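Local coordinates for SusD superfamily protein (Bacteroides fragilis, PDB 3L22), which probably binds sugars at the outer membrane as a member of the SusD family of starch-binding lipoproteins, and carries zinc ions in the crystal, at residues A380-K385 against M400-H405; I397-M400 against H405-K408. One frame throughout, in Å; residues are numbered along the deposited sequence.

Interaction 1 (A380-K385 against M400-H405); sequences AIYNEK and MRRGEH. With ZN (zinc ion), chain F; EDO (1,2-ethanediol), chain B.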
ATOM      1  N   ALA A 380      -3.923  20.017  -6.624  1.00 13.67           N
ATOM      2  CA  ALA A 380      -5.235  19.701  -6.054  1.00 13.49           C
ATOM      3  C   ALA A 380      -5.461  18.189  -5.997  1.00 13.17           C
ATOM      4  O   ALA A 380      -6.060  17.685  -5.060  1.00 14.20           O
ATOM      5  CB  ALA A 380      -6.368  20.376  -6.863  1.00 11.57           C
ATOM      6  N   ILE A 381      -4.989  17.473  -7.006  1.00 12.93           N
ATOM      7  CA  ILE A 381      -5.110  16.010  -7.008  1.00 12.99           C
ATOM      8  C   ILE A 381      -4.219  15.395  -5.919  1.00 13.57           C
ATOM      9  O   ILE A 381      -4.694  14.547  -5.143  1.00 13.20           O
ATOM     10  CB  ILE A 381      -4.777  15.406  -8.400  1.00 13.07           C
ATOM     11  CG1 ILE A 381      -5.829  15.858  -9.436  1.00 12.71           C
ATOM     12  CG2 ILE A 381      -4.672  13.840  -8.299  1.00 12.07           C
ATOM     13  CD1 ILE A 381      -5.403  15.721 -10.913  1.00  8.17           C
ATOM     14  N   TYR A 382      -2.963  15.863  -5.815  1.00 13.09           N
ATOM     15  CA  TYR A 382      -2.069  15.365  -4.764  1.00 12.77           C
ATOM     16  C   TYR A 382      -2.620  15.602  -3.354  1.00 13.36           C
ATOM     17  O   TYR A 382      -2.571  14.706  -2.521  1.00 11.60           O
ATOM     18  CB  TYR A 382      -0.677  15.977  -4.849  1.00 12.37           C
ATOM     19  CG  TYR A 382       0.045  15.818  -6.177  1.00 11.58           C
ATOM     20  CD1 TYR A 382      -0.238  14.780  -7.050  1.00 13.33           C
ATOM     21  CD2 TYR A 382       1.022  16.733  -6.560  1.00 14.63           C
ATOM     22  CE1 TYR A 382       0.432  14.664  -8.295  1.00 10.75           C
ATOM     23  CE2 TYR A 382       1.728  16.602  -7.808  1.00 12.83           C
ATOM     24  CZ  TYR A 382       1.395  15.576  -8.648  1.00 12.00           C
ATOM     25  OH  TYR A 382       2.036  15.446  -9.852  1.00 12.50           O
ATOM     26  N   ASN A 383      -3.163  16.810  -3.126  1.00 13.21           N
ATOM     27  CA  ASN A 383      -3.730  17.153  -1.835  1.00 13.34           C
ATOM     28  C   ASN A 383      -4.991  16.346  -1.510  1.00 13.08           C
ATOM     29  O   ASN A 383      -5.147  15.902  -0.391  1.00 11.98           O
ATOM     30  CB  ASN A 383      -4.046  18.644  -1.748  1.00 12.44           C
ATOM     31  CG  ASN A 383      -2.808  19.492  -1.544  1.00 15.06           C
ATOM     32  OD1 ASN A 383      -1.805  19.029  -0.995  1.00 17.45           O
ATOM     33  ND2 ASN A 383      -2.873  20.737  -1.989  1.00 15.66           N
ATOM     34  N   GLU A 384      -5.861  16.148  -2.488  1.00 13.07           N
ATOM     35  CA  GLU A 384      -7.043  15.314  -2.276  1.00 13.54           C
ATOM     36  C   GLU A 384      -6.669  13.879  -1.874  1.00 13.94           C
ATOM     37  O   GLU A 384      -7.267  13.288  -0.975  1.00 13.38           O
ATOM     38  CB  GLU A 384      -7.941  15.309  -3.517  1.00 12.95           C
ATOM     39  CG  GLU A 384      -9.416  14.963  -3.212  1.00 13.73           C
ATOM     40  CD  GLU A 384     -10.158  16.056  -2.432  1.00 14.50           C
ATOM     41  OE1 GLU A 384      -9.888  17.274  -2.628  1.00 15.81           O
ATOM     42  OE2 GLU A 384     -11.063  15.690  -1.662  1.00 15.55           O
ATOM     43  N   LYS A 385      -5.659  13.343  -2.538  1.00 14.50           N
ATOM     44  CA  LYS A 385      -5.140  12.009  -2.258  1.00 14.32           C
ATOM     45  C   LYS A 385      -4.555  11.961  -0.823  1.00 13.30           C
ATOM     46  O   LYS A 385      -4.773  11.010  -0.097  1.00 12.47           O
ATOM     47  CB  LYS A 385      -4.082  11.665  -3.311  1.00 14.53           C
ATOM     48  CG  LYS A 385      -3.500  10.254  -3.242  1.00 16.73           C
ATOM     49  CD  LYS A 385      -4.298   9.271  -4.048  1.00 19.44           C
ATOM     50  CE  LYS A 385      -3.632   7.876  -4.102  1.00 18.65           C
ATOM     51  NZ  LYS A 385      -2.388   7.940  -4.900  1.00 21.46           N
HETATM   52  N   MSE A 400       7.681   9.158  -2.704  1.00 13.72           N
HETATM   53  CA  MSE A 400       8.846   8.505  -3.229  0.75 13.60           C
HETATM   54  C   MSE A 400       8.739   8.246  -4.735  1.00 13.43           C
HETATM   55  O   MSE A 400       9.693   8.525  -5.449  1.00 12.93           O
HETATM   56  CB  MSE A 400       9.111   7.195  -2.528  0.75 14.88           C
HETATM   57  CG  MSE A 400      10.544   6.719  -2.713  0.75 15.03           C
HETATM   58 SE   MSE A 400      10.617   5.047  -1.778  0.56 17.86          SE
HETATM   59  CE  MSE A 400      12.550   4.961  -1.487  0.75 10.68           C
ATOM     60  N   ARG A 401       7.614   7.748  -5.226  1.00 13.32           N
ATOM     61  CA  ARG A 401       7.543   7.417  -6.666  1.00 13.96           C
ATOM     62  C   ARG A 401       7.690   8.658  -7.511  1.00 14.37           C
ATOM     63  O   ARG A 401       8.325   8.622  -8.577  1.00 14.66           O
ATOM     64  CB  ARG A 401       6.300   6.618  -7.037  1.00 14.29           C
ATOM     65  CG  ARG A 401       4.986   7.356  -6.967  1.00 16.06           C
ATOM     66  CD  ARG A 401       3.901   6.514  -7.607  1.00 16.90           C
ATOM     67  NE  ARG A 401       2.592   7.079  -7.274  1.00 14.72           N
ATOM     68  CZ  ARG A 401       1.995   8.096  -7.876  1.00 13.83           C
ATOM     69  NH1 ARG A 401       2.530   8.724  -8.917  1.00 15.32           N
ATOM     70  NH2 ARG A 401       0.830   8.495  -7.422  1.00 16.41           N
ATOM     71  N   ARG A 402       7.193   9.784  -6.999  1.00 14.59           N
ATOM     72  CA  ARG A 402       7.390  11.046  -7.689  1.00 14.43           C
ATOM     73  C   ARG A 402       8.778  11.677  -7.504  1.00 14.87           C
ATOM     74  O   ARG A 402       9.017  12.714  -8.047  1.00 14.37           O
ATOM     75  CB  ARG A 402       6.281  12.028  -7.348  1.00 14.27           C
ATOM     76  CG  ARG A 402       4.912  11.601  -7.896  1.00 15.18           C
ATOM     77  CD  ARG A 402       3.930  12.749  -7.889  1.00 15.01           C
ATOM     78  NE  ARG A 402       3.402  13.073  -6.560  1.00 14.00           N
ATOM     79  CZ  ARG A 402       2.253  12.625  -6.049  1.00 14.61           C
ATOM     80  NH1 ARG A 402       1.493  11.754  -6.703  1.00 15.16           N
ATOM     81  NH2 ARG A 402       1.864  13.037  -4.837  1.00 15.22           N
ATOM     82  N   GLY A 403       9.685  11.052  -6.750  1.00 16.15           N
ATOM     83  CA  GLY A 403      11.010  11.603  -6.538  1.00 16.20           C
ATOM     84  C   GLY A 403      11.002  12.910  -5.757  1.00 15.53           C
ATOM     85  O   GLY A 403      11.925  13.696  -5.889  1.00 15.74           O
ATOM     86  N   GLU A 404       9.980  13.126  -4.929  1.00 14.97           N
ATOM     87  CA  GLU A 404       9.881  14.327  -4.137  1.00 14.80           C
ATOM     88  C   GLU A 404      10.678  14.207  -2.859  1.00 14.95           C
ATOM     89  O   GLU A 404      10.927  13.097  -2.352  1.00 14.44           O
ATOM     90  CB  GLU A 404       8.415  14.628  -3.783  1.00 15.10           C
ATOM     91  CG  GLU A 404       7.495  14.915  -5.007  1.00 15.78           C
ATOM     92  CD  GLU A 404       5.986  14.899  -4.696  1.00 17.86           C
ATOM     93  OE1 GLU A 404       5.575  14.762  -3.501  1.00 17.60           O
ATOM     94  OE2 GLU A 404       5.206  15.083  -5.667  1.00 15.87           O
ATOM     95  N   HIS A 405      11.066  15.355  -2.303  1.00 14.64           N
ATOM     96  CA  HIS A 405      11.653  15.378  -0.969  0.50 15.40           C
ATOM     97  C   HIS A 405      10.610  15.012   0.087  1.00 15.18           C
ATOM     98  O   HIS A 405       9.474  15.413  -0.022  1.00 15.94           O
ATOM     99  CB  HIS A 405      12.198  16.767  -0.619  0.50 15.35           C
ATOM    100  CG  HIS A 405      13.409  17.165  -1.397  0.50 16.67           C
ATOM    101  ND1 HIS A 405      14.661  17.273  -0.830  0.50 19.87           N
ATOM    102  CD2 HIS A 405      13.551  17.522  -2.693  0.50 17.18           C
ATOM    103  CE1 HIS A 405      15.521  17.666  -1.752  0.50 18.11           C
ATOM    104  NE2 HIS A 405      14.872  17.828  -2.887  0.50 18.26           N
TER
HETATM  105 ZN    ZN F   5      16.153  18.013  -4.184  0.50 35.23          ZN
HETATM  106  C1  EDO B  22      -0.883   5.170  -5.601  1.00 47.55           C
HETATM  107  O1  EDO B  22      -2.107   5.352  -4.921  1.00 41.30           O
HETATM  108  C2  EDO B  22       0.270   4.762  -4.670  1.00 48.39           C
HETATM  109  O2  EDO B  22       1.446   4.794  -5.539  1.00 48.88           O
HETATM  110  O   HOH W   1      -0.651  12.766  -3.116  1.00 11.76           O
HETATM  111  O   HOH W   2      14.797  19.439  -5.102  1.00 41.98           O

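Interaction 2 (I397-M400 against H405-K408); sequences IDIM and HFIK. With ZN (zinc ion), chain F.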
ATOM      1  N   ILE A 397       4.586   6.311  -0.293  1.00 13.42           N
ATOM      2  CA  ILE A 397       4.781   5.757  -1.635  1.00 13.81           C
ATOM      3  C   ILE A 397       4.598   6.863  -2.686  1.00 14.18           C
ATOM      4  O   ILE A 397       5.386   6.966  -3.626  1.00 14.48           O
ATOM      5  CB  ILE A 397       3.831   4.580  -1.917  1.00 13.09           C
ATOM      6  CG1 ILE A 397       4.180   3.419  -0.966  1.00 14.21           C
ATOM      7  CG2 ILE A 397       3.907   4.174  -3.368  1.00 13.12           C
ATOM      8  CD1 ILE A 397       3.219   2.216  -0.965  1.00 10.08           C
ATOM      9  N   ASP A 398       3.570   7.696  -2.538  1.00 14.64           N
ATOM     10  CA  ASP A 398       3.330   8.746  -3.536  1.00 14.58           C
ATOM     11  C   ASP A 398       4.503   9.733  -3.582  1.00 14.59           C
ATOM     12  O   ASP A 398       4.974  10.119  -4.675  1.00 14.86           O
ATOM     13  CB  ASP A 398       2.003   9.471  -3.266  1.00 14.44           C
ATOM     14  CG  ASP A 398       0.764   8.684  -3.721  1.00 16.52           C
ATOM     15  OD1 ASP A 398       0.871   7.667  -4.475  1.00 16.92           O
ATOM     16  OD2 ASP A 398      -0.356   9.109  -3.350  1.00 17.95           O
ATOM     17  N   ILE A 399       5.035  10.084  -2.408  1.00 14.61           N
ATOM     18  CA  ILE A 399       6.177  11.011  -2.336  1.00 13.57           C
ATOM     19  C   ILE A 399       7.397  10.405  -3.063  1.00 13.96           C
ATOM     20  O   ILE A 399       8.072  11.042  -3.899  1.00 12.39           O
ATOM     21  CB  ILE A 399       6.553  11.304  -0.865  1.00 13.18           C
ATOM     22  CG1 ILE A 399       5.457  12.163  -0.199  1.00 12.89           C
ATOM     23  CG2 ILE A 399       7.906  12.008  -0.771  1.00 11.57           C
ATOM     24  CD1 ILE A 399       5.516  12.276   1.378  1.00  9.17           C
HETATM   25  N   MSE A 400       7.681   9.158  -2.704  1.00 13.72           N
HETATM   26  CA  MSE A 400       8.846   8.505  -3.229  0.75 13.60           C
HETATM   27  C   MSE A 400       8.739   8.246  -4.735  1.00 13.43           C
HETATM   28  O   MSE A 400       9.693   8.525  -5.449  1.00 12.93           O
HETATM   29  CB  MSE A 400       9.111   7.195  -2.528  0.75 14.88           C
HETATM   30  CG  MSE A 400      10.544   6.719  -2.713  0.75 15.03           C
HETATM   31 SE   MSE A 400      10.617   5.047  -1.778  0.56 17.86          SE
HETATM   32  CE  MSE A 400      12.550   4.961  -1.487  0.75 10.68           C
ATOM     33  N   HIS A 405      11.066  15.355  -2.303  1.00 14.64           N
ATOM     34  CA  HIS A 405      11.653  15.378  -0.969  0.50 15.40           C
ATOM     35  C   HIS A 405      10.610  15.012   0.087  1.00 15.18           C
ATOM     36  O   HIS A 405       9.474  15.413  -0.022  1.00 15.94           O
ATOM     37  CB  HIS A 405      12.198  16.767  -0.619  0.50 15.35           C
ATOM     38  CG  HIS A 405      13.409  17.165  -1.397  0.50 16.67           C
ATOM     39  ND1 HIS A 405      14.661  17.273  -0.830  0.50 19.87           N
ATOM     40  CD2 HIS A 405      13.551  17.522  -2.693  0.50 17.18           C
ATOM     41  CE1 HIS A 405      15.521  17.666  -1.752  0.50 18.11           C
ATOM     42  NE2 HIS A 405      14.872  17.828  -2.887  0.50 18.26           N
ATOM     43  N   PHE A 406      11.028  14.286   1.110  1.00 15.27           N
ATOM     44  CA  PHE A 406      10.238  14.104   2.304  1.00 15.62           C
ATOM     45  C   PHE A 406      10.538  15.311   3.177  1.00 15.83           C
ATOM     46  O   PHE A 406      11.674  15.451   3.679  1.00 15.57           O
ATOM     47  CB  PHE A 406      10.653  12.832   3.034  1.00 15.93           C
ATOM     48  CG  PHE A 406      10.317  11.570   2.297  1.00 15.95           C
ATOM     49  CD1 PHE A 406      11.227  10.999   1.407  1.00 15.86           C
ATOM     50  CD2 PHE A 406       9.103  10.952   2.495  1.00 15.73           C
ATOM     51  CE1 PHE A 406      10.903   9.791   0.754  1.00 15.97           C
ATOM     52  CE2 PHE A 406       8.773   9.787   1.836  1.00 15.28           C
ATOM     53  CZ  PHE A 406       9.680   9.206   0.969  1.00 15.98           C
ATOM     54  N   ILE A 407       9.542  16.178   3.332  1.00 15.80           N
ATOM     55  CA  ILE A 407       9.689  17.435   4.076  1.00 16.23           C
ATOM     56  C   ILE A 407       8.696  17.500   5.212  1.00 15.99           C
ATOM     57  O   ILE A 407       7.467  17.519   4.988  1.00 15.62           O
ATOM     58  CB  ILE A 407       9.530  18.679   3.151  1.00 17.21           C
ATOM     59  CG1 ILE A 407      10.566  18.609   2.022  1.00 17.34           C
ATOM     60  CG2 ILE A 407       9.663  20.025   3.985  1.00 16.56           C
ATOM     61  CD1 ILE A 407      10.530  19.798   1.006  1.00 17.01           C
ATOM     62  N   LYS A 408       9.217  17.486   6.432  1.00 15.24           N
ATOM     63  CA  LYS A 408       8.364  17.497   7.610  1.00 15.10           C
ATOM     64  C   LYS A 408       8.795  18.643   8.547  1.00 14.68           C
ATOM     65  O   LYS A 408       9.758  18.522   9.286  1.00 14.37           O
ATOM     66  CB  LYS A 408       8.384  16.121   8.319  1.00 14.86           C
ATOM     67  CG  LYS A 408       8.458  14.930   7.351  1.00 14.84           C
ATOM     68  CD  LYS A 408       8.415  13.593   8.071  1.00 13.96           C
ATOM     69  CE  LYS A 408       8.712  12.426   7.119  1.00 15.45           C
ATOM     70  NZ  LYS A 408       8.432  11.088   7.699  1.00 11.34           N
TER
HETATM   71 ZN    ZN F   5      16.153  18.013  -4.184  0.50 35.23          ZN
HETATM   72  O   HOH W   2      14.797  19.439  -5.102  1.00 41.98           O

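Interaction 1 (A380-K385 against M400-H405)
K385 NZ, set beside R401 NH2 across the contact, is gripped by D333 OD1, by D398 OD2 and by O1 of an ethanediol, probably from the crystallisation liquor. O1 of the ethanediol accepts from K385 NZ at 2.6 Å and its O2 from R401 NE, so the molecule bridges the two side chains. R401 NH2 and K385 NZ approach to 4.1 Å, but R401 is itself paired with E336 and D398. Alongside, the guanidinium of R402 stacks on Y382: R402 CZ stands 3.7 Å from the centroid of the Y382 ring, displaced toward the CD1-CE1 rim, a cation-pi contact over one face. With CG beside the backbone N, the R402 chain runs out extended at chi2 and bends at chi3 (-75°), bringing the guanidinium nearly parallel to the ring, planes 16° apart. R402 NE donates to E404 OE2 at 2.8 Å in a salt bridge. OE2 lies almost in the guanidinium plane, whereas NE approaches it from above the carboxylate plane. R402 NH2 reaches water 1 at 3.1 Å, and this water donates in turn to Y382 O. G403, with positive phi, ends helix 395-401 in a Schellman motif, its N bonded to M400 O. Held by E404 and water 1 in its plane, by E336 at NH1 and by Y382 over one face, the R402 guanidinium probably has little freedom to rotate, while the carboxylates of D333, D398 and E336 probably offset the closeness of R401 and K385 and favour the protonated lysine.

Interaction 2 (I397-M400 against H405-K408)
I399 sets its CG2 methyl squarely over the ring of F406, 3.6 Å from the centroid and nearly on the ring normal, a CH-pi contact centred on one face. The side chain is placed by its first torsion (chi1 -70°): CG1 lies beside the backbone N and CG2 opposite that nitrogen, which points the short branch onto the aromatic plane. The longer branch runs out past one side of the ring, where I399 CD1 lies 4.0 Å from F406 CD2. F406 in turn has chi1 -68° and chi2 90°; the first carries its ring back over helix 395-401, and the second turns the flat face toward the isoleucine. At the far end of the ring, M400, a selenomethionine, adds its CB at 4.1 Å from F406 CZ, while its side chain also touches T425 and R52. CG2 of I399 also rests against the carbonyl oxygen of H405, at 3.8 Å. The CB of H405 is directed away from the helix; its NE2 is modelled as a ligand of a zinc ion, at a distance too short to be relied on. F406 meets the ring of Y424 as well, and its backbone is hydrogen-bonded to V417 of the neighbouring strand. I399, M400 and F406 thus make a buried apolar contact between helix 395-401 and strand 406-409, whose strength lies in CH-pi and dispersion forces rather than in directional bonds.

Overall arrangement
Interactions 1 and 2 lie with their centres about 7 Å apart, on the same side of the chain's centre and in the SusD-family part of the chain. Both use helix 395-401 and share M400 and H405. Helix 374-388 comes first, then helix 395-401, the turn after it, and strand 406-409, which pairs antiparallel with 414-417. Interaction 1 joins the turn back to helix 374-388, while interaction 2 packs the helix against the strand that follows. Besides the bridge to D398, the two are coupled by a probable hydrogen bond from E404 N to I399 O. Charged and apolar contacts thus link this short helix to both its neighbours in sequence.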